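Local atomic coordinates of tyrosinase (Aspergillus oryzae, PDB entry 6JUC), a protein that probably oxidises L-tyrosine and L-dopa to L-dopaquinone with molecular oxygen at a dinuclear copper centre. Residues B[69-74]-B[94-99]. The protein carries 2 engineered substitutions. Residues are numbered along the deposited sequence; the frame is centred on the assembly and turned at random.
Sequences GIHGAP and GFAVHN. Engineered in segment 94-99: A96 (natural residue Cys). With CU (copper (II) ion), chain E; PER (peroxide ion), chain G.
The imidazoles of H71 and H98 meet at one copper ion with their planes almost perpendicular, at 87°. H71 NE2 and a peroxide oxygen both lie at the edge of the H98 ring, near its plane, whereas A96 CB approaches the H71 ring obliquely, 3.3 Å from H71 CD2. F372 packs edge-to-face with H71. Each histidine binds the metal through NE2, at 2.0 Å for H71 and 1.9 Å for H98; the H71 ring reaches it because CG stands anti to the backbone N (chi1 -179°). A96 is an engineered replacement of the natural cysteine.

The two backbones are joined directly. F95 N donates to I70 O at 3.2 Å, and I70 O also lies at the edge of the F95 ring. H71 O accepts a weak bond from A96 N; a water donates to H71 O at 2.8 Å and accepts a weak bond from G94 N. I70 CG2 touches F95 CD2 at 3.9 Å.

Peroxide is modelled side-on at this copper, with details that remain doubtful; H332, H336 and H376 hold the second copper. Because the engineered F107 replaces the natural histidine, H71 and H98 are this ion's two protein ligands instead of the usual three, which would probably alter its reactivity.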
loop_
_atom_site.group_PDB
_atom_site.type_symbol
_atom_site.label_atom_id
_atom_site.label_comp_id
_atom_site.label_asym_id
_atom_site.label_seq_id
_atom_site.Cartn_x
_atom_site.Cartn_y
_atom_site.Cartn_z
ATOM N N GLY B 69 -24.452 -7.205 -2.121
ATOM C CA GLY B 69 -25.014 -8.118 -1.140
ATOM C C GLY B 69 -25.731 -9.290 -1.761
ATOM O O GLY B 69 -26.004 -10.282 -1.099
ATOM N N ILE B 70 -26.110 -9.211 -3.027
ATOM C CA ILE B 70 -26.725 -10.358 -3.697
ATOM C C ILE B 70 -25.773 -11.552 -3.690
ATOM O O ILE B 70 -26.183 -12.701 -3.558
ATOM C CB ILE B 70 -27.110 -10.020 -5.152
ATOM C CG1 ILE B 70 -28.222 -8.966 -5.236
ATOM C CG2 ILE B 70 -27.488 -11.259 -5.953
ATOM C CD1 ILE B 70 -28.454 -8.369 -6.601
ATOM N N HIS B 71 -24.483 -11.275 -3.858
ATOM C CA HIS B 71 -23.488 -12.327 -4.047
ATOM C C HIS B 71 -23.304 -13.206 -2.816
ATOM O O HIS B 71 -23.265 -14.435 -2.953
ATOM C CB HIS B 71 -22.166 -11.663 -4.433
ATOM C CG HIS B 71 -21.051 -12.635 -4.681
ATOM N ND1 HIS B 71 -20.059 -12.859 -3.757
ATOM C CD2 HIS B 71 -20.760 -13.428 -5.740
ATOM C CE1 HIS B 71 -19.215 -13.761 -4.227
ATOM N NE2 HIS B 71 -19.604 -14.125 -5.436
ATOM N N GLY B 72 -23.195 -12.598 -1.640
ATOM C CA GLY B 72 -22.796 -13.265 -0.411
ATOM C C GLY B 72 -23.337 -12.582 0.830
ATOM O O GLY B 72 -24.541 -12.297 0.923
ATOM N N ALA B 73 -22.458 -12.279 1.782
ATOM C CA ALA B 73 -22.854 -11.577 3.001
ATOM C C ALA B 73 -23.426 -10.198 2.674
ATOM O O ALA B 73 -22.941 -9.533 1.751
ATOM C CB ALA B 73 -21.659 -11.463 3.934
ATOM N N PRO B 74 -24.396 -9.662 3.411
ATOM C CA PRO B 74 -24.977 -10.308 4.580
ATOM C C PRO B 74 -26.155 -11.239 4.339
ATOM O O PRO B 74 -26.952 -11.502 5.252
ATOM C CB PRO B 74 -25.410 -9.076 5.399
ATOM C CG PRO B 74 -25.866 -8.108 4.345
ATOM C CD PRO B 74 -24.878 -8.274 3.223
ATOM N N GLY B 94 -25.012 -17.462 -0.344
ATOM C CA GLY B 94 -25.636 -16.369 -1.053
ATOM C C GLY B 94 -26.382 -16.830 -2.290
ATOM O O GLY B 94 -26.639 -18.017 -2.484
ATOM N N PHE B 95 -26.747 -15.859 -3.131
ATOM C CA PHE B 95 -27.433 -16.216 -4.368
ATOM C C PHE B 95 -26.422 -16.676 -5.406
ATOM O O PHE B 95 -26.776 -17.386 -6.340
ATOM C CB PHE B 95 -28.222 -15.047 -4.946
ATOM C CG PHE B 95 -29.473 -14.694 -4.194
ATOM C CD1 PHE B 95 -30.552 -15.558 -4.184
ATOM C CD2 PHE B 95 -29.555 -13.504 -3.491
ATOM C CE1 PHE B 95 -31.707 -15.224 -3.513
ATOM C CE2 PHE B 95 -30.698 -13.155 -2.806
ATOM C CZ PHE B 95 -31.752 -14.051 -2.774
ATOM N N ALA B 96 -25.166 -16.256 -5.238
ATOM C CA ALA B 96 -24.194 -16.577 -6.287
ATOM C C ALA B 96 -24.039 -18.080 -6.484
ATOM O O ALA B 96 -24.161 -18.869 -5.553
ATOM C CB ALA B 96 -22.852 -15.948 -5.957
ATOM N N VAL B 97 -23.775 -18.482 -7.730
ATOM C CA VAL B 97 -23.442 -19.859 -8.054
ATOM C C VAL B 97 -21.927 -20.042 -8.065
ATOM O O VAL B 97 -21.201 -19.365 -8.807
ATOM C CB VAL B 97 -24.012 -20.288 -9.414
ATOM C CG1 VAL B 97 -23.425 -21.636 -9.813
ATOM C CG2 VAL B 97 -25.530 -20.328 -9.404
ATOM N N HIS B 98 -21.447 -20.970 -7.246
ATOM C CA HIS B 98 -20.047 -21.360 -7.231
ATOM C C HIS B 98 -19.976 -22.893 -7.296
ATOM O O HIS B 98 -20.820 -23.577 -6.717
ATOM C CB HIS B 98 -19.326 -20.862 -5.982
ATOM C CG HIS B 98 -19.312 -19.379 -5.791
ATOM N ND1 HIS B 98 -20.095 -18.753 -4.843
ATOM C CD2 HIS B 98 -18.611 -18.388 -6.391
ATOM C CE1 HIS B 98 -19.889 -17.453 -4.876
ATOM N NE2 HIS B 98 -18.994 -17.195 -5.817
ATOM N N ASN B 99 -18.967 -23.381 -8.003
ATOM C CA ASN B 99 -18.724 -24.812 -8.154
ATOM C C ASN B 99 -19.933 -25.514 -8.761
ATOM O O ASN B 99 -20.314 -26.629 -8.400
ATOM C CB ASN B 99 -18.314 -25.482 -6.842
ATOM C CG ASN B 99 -17.566 -26.781 -7.071
ATOM O OD1 ASN B 99 -16.572 -26.818 -7.796
ATOM N ND2 ASN B 99 -17.998 -27.887 -6.460
HETATM CU CU CU E . -18.398 -15.434 -6.377
HETATM O O1 PER G . -17.334 -15.752 -7.573
HETATM O O2 PER G . -17.229 -14.254 -7.247
HETATM O O HOH W 1 -22.303 -16.842 -1.904
#